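Local atomic coordinates of Thiol:disulfide interchange protein (Proteus mirabilis, PDB entry 4OD7), a protein that probably acts as a periplasmic dithiol oxidase of the DsbA family, passing disulfide bonds to folding proteins by thiol-disulfide exchange. Residues Tyr31-Tyr36 with Gly96-Gln101; Phe38-Lys43 with Val89-Phe94. The protein carries 1 engineered substitution. All coordinates share one frame; numbering follows the deposited sequence.

Contact 1 of 2, residues Tyr31-Tyr36 with Gly96-Gln101. Engineered in segment 31-36: Ser32 (natural residue Cys).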
# COMPACT_ATOMS: atom_id res chain seq x y z
N TYR A 31 -8.49 6.08 -0.59
CA TYR A 31 -8.98 7.45 -0.42
C TYR A 31 -7.96 8.56 -0.56
O TYR A 31 -8.31 9.68 -0.79
CB TYR A 31 -9.62 7.58 0.95
CG TYR A 31 -11.00 6.98 1.07
CD1 TYR A 31 -12.10 7.71 0.65
CD2 TYR A 31 -11.20 5.71 1.59
CE1 TYR A 31 -13.37 7.20 0.79
CE2 TYR A 31 -12.48 5.20 1.72
CZ TYR A 31 -13.55 5.96 1.31
OH TYR A 31 -14.83 5.52 1.42
N SER A 32 -6.69 8.20 -0.48
CA SER A 32 -5.59 9.11 -0.41
C SER A 32 -5.12 9.60 -1.81
O SER A 32 -4.71 8.80 -2.66
CB SER A 32 -4.45 8.39 0.34
OG SER A 32 -3.20 8.95 0.07
N PRO A 33 -5.21 10.91 -2.07
CA PRO A 33 -4.70 11.36 -3.36
C PRO A 33 -3.22 11.11 -3.49
O PRO A 33 -2.77 10.78 -4.55
CB PRO A 33 -5.03 12.86 -3.37
CG PRO A 33 -6.13 13.01 -2.43
CD PRO A 33 -5.90 12.00 -1.36
N HIS A 34 -2.46 11.24 -2.43
CA HIS A 34 -1.05 10.93 -2.50
C HIS A 34 -0.79 9.44 -2.82
O HIS A 34 0.15 9.11 -3.50
CB HIS A 34 -0.37 11.31 -1.19
CG HIS A 34 -0.14 12.79 -1.02
ND1 HIS A 34 -1.01 13.58 -0.32
CD2 HIS A 34 0.85 13.61 -1.44
CE1 HIS A 34 -0.57 14.82 -0.32
NE2 HIS A 34 0.55 14.87 -1.01
N CYS A 35 -1.59 8.53 -2.32
CA CYS A 35 -1.38 7.13 -2.67
C CYS A 35 -1.64 6.88 -4.14
O CYS A 35 -0.87 6.18 -4.80
CB CYS A 35 -2.31 6.30 -1.83
SG CYS A 35 -1.74 6.14 -0.21
N TYR A 36 -2.66 7.52 -4.68
CA TYR A 36 -2.94 7.38 -6.09
C TYR A 36 -1.81 7.92 -6.92
O TYR A 36 -1.27 7.29 -7.82
CB TYR A 36 -4.23 8.12 -6.46
CG TYR A 36 -4.60 7.97 -7.91
CD1 TYR A 36 -4.98 6.76 -8.45
CD2 TYR A 36 -4.50 9.05 -8.76
CE1 TYR A 36 -5.27 6.63 -9.77
CE2 TYR A 36 -4.81 8.95 -10.07
CZ TYR A 36 -5.19 7.75 -10.58
OH TYR A 36 -5.48 7.68 -11.92
N GLY A 96 -13.07 4.73 -8.57
CA GLY A 96 -14.40 4.83 -8.04
C GLY A 96 -14.44 5.67 -6.79
O GLY A 96 -15.40 6.31 -6.53
N ILE A 97 -13.37 5.69 -6.04
CA ILE A 97 -13.32 6.56 -4.88
C ILE A 97 -13.01 8.00 -5.31
O ILE A 97 -13.72 8.91 -4.96
CB ILE A 97 -12.25 6.12 -3.85
CG1 ILE A 97 -12.55 4.73 -3.30
CG2 ILE A 97 -12.14 7.17 -2.74
CD1 ILE A 97 -13.75 4.67 -2.39
N GLN A 98 -11.96 8.19 -6.07
CA GLN A 98 -11.43 9.51 -6.26
C GLN A 98 -11.79 10.24 -7.52
O GLN A 98 -11.77 11.46 -7.54
CB GLN A 98 -9.92 9.43 -6.17
CG GLN A 98 -9.55 9.03 -4.82
CD GLN A 98 -8.16 9.27 -4.52
OE1 GLN A 98 -7.64 10.34 -4.82
NE2 GLN A 98 -7.50 8.26 -3.93
N GLU A 99 -12.14 9.52 -8.56
CA GLU A 99 -12.34 10.10 -9.88
C GLU A 99 -13.82 10.33 -10.13
O GLU A 99 -14.21 11.38 -10.60
CB GLU A 99 -11.79 9.20 -10.95
CG GLU A 99 -11.88 9.80 -12.31
CD GLU A 99 -11.18 8.96 -13.34
OE1 GLU A 99 -10.23 8.26 -12.97
OE2 GLU A 99 -11.63 8.96 -14.50
N THR A 100 -14.61 9.29 -9.97
CA THR A 100 -16.03 9.37 -10.24
C THR A 100 -16.84 9.44 -8.96
O THR A 100 -17.95 9.89 -8.99
CB THR A 100 -16.51 8.15 -11.10
OG1 THR A 100 -16.12 6.93 -10.48
CG2 THR A 100 -15.84 8.16 -12.44
N GLN A 101 -16.25 9.10 -7.83
CA GLN A 101 -17.00 9.00 -6.59
C GLN A 101 -18.29 8.22 -6.80
O GLN A 101 -19.36 8.58 -6.33
CB GLN A 101 -17.30 10.37 -6.01
CG GLN A 101 -16.08 11.06 -5.48
CD GLN A 101 -15.28 11.73 -6.55
OE1 GLN A 101 -15.67 11.75 -7.71
NE2 GLN A 101 -14.13 12.27 -6.18
O HOH W 1 -8.72 7.02 -11.51

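Contact 2 of 2, residues Phe38-Lys43 with Val89-Phe94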
# COMPACT_ATOMS: atom_id res chain seq x y z
N PHE A 38 1.32 8.28 -6.00
CA PHE A 38 2.54 7.49 -5.73
C PHE A 38 2.54 6.16 -6.51
O PHE A 38 3.53 5.78 -7.13
CB PHE A 38 2.63 7.19 -4.23
CG PHE A 38 4.02 6.78 -3.74
CD1 PHE A 38 4.99 7.71 -3.40
CD2 PHE A 38 4.34 5.45 -3.61
CE1 PHE A 38 6.20 7.33 -2.93
CE2 PHE A 38 5.58 5.05 -3.11
CZ PHE A 38 6.50 5.97 -2.79
N SER A 39 1.42 5.43 -6.46
CA SER A 39 1.41 4.09 -7.01
C SER A 39 0.80 4.01 -8.41
O SER A 39 1.29 3.24 -9.22
CB SER A 39 0.65 3.18 -6.06
OG SER A 39 -0.71 3.50 -6.04
N GLU A 40 -0.23 4.78 -8.74
CA GLU A 40 -0.92 4.62 -10.02
C GLU A 40 -0.36 5.50 -11.11
O GLU A 40 -0.39 5.12 -12.28
CB GLU A 40 -2.42 4.87 -9.90
CG GLU A 40 -3.22 3.91 -9.04
CD GLU A 40 -3.29 2.56 -9.68
OE1 GLU A 40 -3.82 2.56 -10.80
OE2 GLU A 40 -2.91 1.51 -9.12
N VAL A 41 0.15 6.67 -10.74
CA VAL A 41 0.72 7.62 -11.72
C VAL A 41 2.24 7.45 -11.81
O VAL A 41 2.78 7.16 -12.87
CB VAL A 41 0.37 9.12 -11.37
CG1 VAL A 41 0.96 10.07 -12.41
CG2 VAL A 41 -1.16 9.33 -11.22
N TYR A 42 2.94 7.66 -10.70
CA TYR A 42 4.39 7.58 -10.68
C TYR A 42 4.89 6.14 -10.62
O TYR A 42 6.03 5.88 -10.99
CB TYR A 42 4.97 8.34 -9.47
CG TYR A 42 4.80 9.85 -9.48
CD1 TYR A 42 4.57 10.56 -10.65
CD2 TYR A 42 4.96 10.58 -8.30
CE1 TYR A 42 4.44 11.93 -10.63
CE2 TYR A 42 4.85 11.95 -8.28
CZ TYR A 42 4.60 12.63 -9.44
OH TYR A 42 4.50 14.01 -9.41
N LYS A 43 4.05 5.22 -10.13
CA LYS A 43 4.40 3.80 -10.05
C LYS A 43 5.65 3.56 -9.19
O LYS A 43 6.54 2.82 -9.57
CB LYS A 43 4.61 3.27 -11.47
CG LYS A 43 3.40 3.45 -12.38
CD LYS A 43 3.73 3.02 -13.77
CE LYS A 43 2.62 3.23 -14.76
NZ LYS A 43 2.85 2.35 -15.97
N VAL A 89 -8.33 -4.71 -9.99
CA VAL A 89 -9.35 -3.92 -9.28
C VAL A 89 -8.73 -2.66 -8.71
O VAL A 89 -9.45 -1.68 -8.53
CB VAL A 89 -10.03 -4.69 -8.10
CG1 VAL A 89 -10.50 -6.06 -8.52
CG2 VAL A 89 -9.12 -4.85 -6.91
N SER A 90 -7.42 -2.70 -8.42
CA SER A 90 -6.77 -1.56 -7.80
C SER A 90 -7.04 -0.25 -8.59
O SER A 90 -7.46 0.72 -7.98
CB SER A 90 -5.28 -1.81 -7.64
OG SER A 90 -4.66 -0.70 -7.04
N PRO A 91 -6.81 -0.22 -9.92
CA PRO A 91 -7.14 1.02 -10.62
C PRO A 91 -8.61 1.44 -10.50
O PRO A 91 -8.93 2.63 -10.33
CB PRO A 91 -6.76 0.69 -12.05
CG PRO A 91 -5.75 -0.36 -11.94
CD PRO A 91 -6.16 -1.18 -10.83
N ALA A 92 -9.51 0.46 -10.54
CA ALA A 92 -10.98 0.73 -10.47
C ALA A 92 -11.45 1.23 -9.10
O ALA A 92 -12.40 2.02 -9.00
CB ALA A 92 -11.80 -0.56 -10.86
N LEU A 93 -10.78 0.78 -8.05
CA LEU A 93 -11.12 1.17 -6.72
C LEU A 93 -10.64 2.58 -6.48
O LEU A 93 -11.35 3.38 -5.91
CB LEU A 93 -10.51 0.21 -5.73
CG LEU A 93 -11.12 -1.20 -5.69
CD1 LEU A 93 -10.26 -2.03 -4.84
CD2 LEU A 93 -12.55 -1.26 -5.20
N PHE A 94 -9.43 2.88 -6.91
CA PHE A 94 -8.97 4.28 -6.84
C PHE A 94 -9.91 5.19 -7.64
O PHE A 94 -10.36 6.20 -7.15
CB PHE A 94 -7.55 4.44 -7.39
CG PHE A 94 -6.46 4.20 -6.39
CD1 PHE A 94 -6.31 5.00 -5.29
CD2 PHE A 94 -5.57 3.16 -6.59
CE1 PHE A 94 -5.28 4.76 -4.38
CE2 PHE A 94 -4.54 2.92 -5.68
CZ PHE A 94 -4.40 3.73 -4.58

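Contact 1 of 2, residues Tyr31-Tyr36 with Gly96-Gln101
Tyr31 and the first two positions of the thioredoxin-fold CXXC motif, Ser32 and Pro33, meet Ile97 and Gln98 of helix 86-99. The motif is redox-active in the natural protein; Ser32 is engineered in place of its first cysteine. It N-caps helix 33-41: Ser32 OG accepts from Cys35 N at 2.9 Å and also bonds an acidic side chain of the bound peptide. The one direct hydrogen bond between the segments is Gln98 NE2 to Ser32 O, 3.1 Å long and fairly straight (161°). The donor stands above the carbonyl plane, and Tyr36 N reaches the same oxygen from the opposite face. The Gln98 chain is extended beyond CG (chi2 -164°) and carries the amide across to the Ser32 carbonyl. Gln98 OE1 lies 3.4 Å from Pro33 CA. Ile97 crosses the Tyr31 side chain at about a right angle, with Ile97 CG2 3.4 Å from Tyr31 CD1. Ile97 CD1 sits over one face of the ring, offset toward the rim, in a CH-pi contact 4.3 Å from the centroid. Tyr31 OH is bonded to Leu69 N. Gln98 NE2 also donates to Phe30 O. Holding two carbonyls, this nitrogen ties the start of the motif and Phe30 ahead of it to the helical domain.

Contact 2 of 2, residues Phe38-Lys43 with Val89-Phe94
Glu40 sets its CG anti to its own carbonyl carbon (chi1 -64°), and a bend at the next bond (chi2 -69°) places CD close to Phe94 of helix 86-99. The two side chains pass at a slant. Glu40 CG comes to 3.5 Å from Phe94 CD2, and Glu40 CD follows at 3.9 Å from the same ring atom. The carboxylate and the ring are turned 34° apart. The CG methylene of Glu40 makes the closest approach to the ring, while the carboxylate goes on toward Ser90 and Pro91 in the preceding turn of helix 86-99. There Glu40 OE1 lies 3.7 Å from Pro91 CA, and it is equally near the ring atoms CB and CG of that proline. Glu40 OE2 comes to 3.5 Å from Ser90 OG. No hydrogen bond spans the two segments; the contact is made of close packing together with this polar approach. Ser39 OG adds a smaller touch, 3.9 Å from Phe94 CE2. That hydroxyl is bonded to Cys35 O, and a thiocyanate ion, probably from the crystallisation liquor, lies about 4 Å from the side chain. Helix 86-99 is kinked where the N atoms of Pro91 and Ala92 make no bond to the turn before; the proline has no N-H to give. The pattern resumes with Leu93 N to Val89 O, followed by Phe94 N to Ser90 O. The contact joins helix 33-41 of the thioredoxin domain to helix 86-99 of the helical domain. Phe94 meets Phe30, beyond strand 24-28, edge-to-face. Val89 and Leu93 pack on helix 106-115, and Phe38 touches helix 44-51.

In the fold
Contacts 1 and 2 are successive parts of one interface between helix 33-41 and helix 86-99, with centres 9 Å apart. They touch where Tyr36 CD1 packs 3.6 Å from Phe94 CG. Cys35 CB also lies 4.2 Å from Phe94 CE1, so the aromatic ring of contact 2 reaches Cys35, the second cysteine of the natural redox pair, whose partner is Ser32 here. Contact 1 holds the CXXC end of helix 33-41, and contact 2 its later turns. The bound peptide touches both segments of this helix region: an acidic side chain of it bonds Ser32 OG and His34 N, and an apolar one packs on Tyr42.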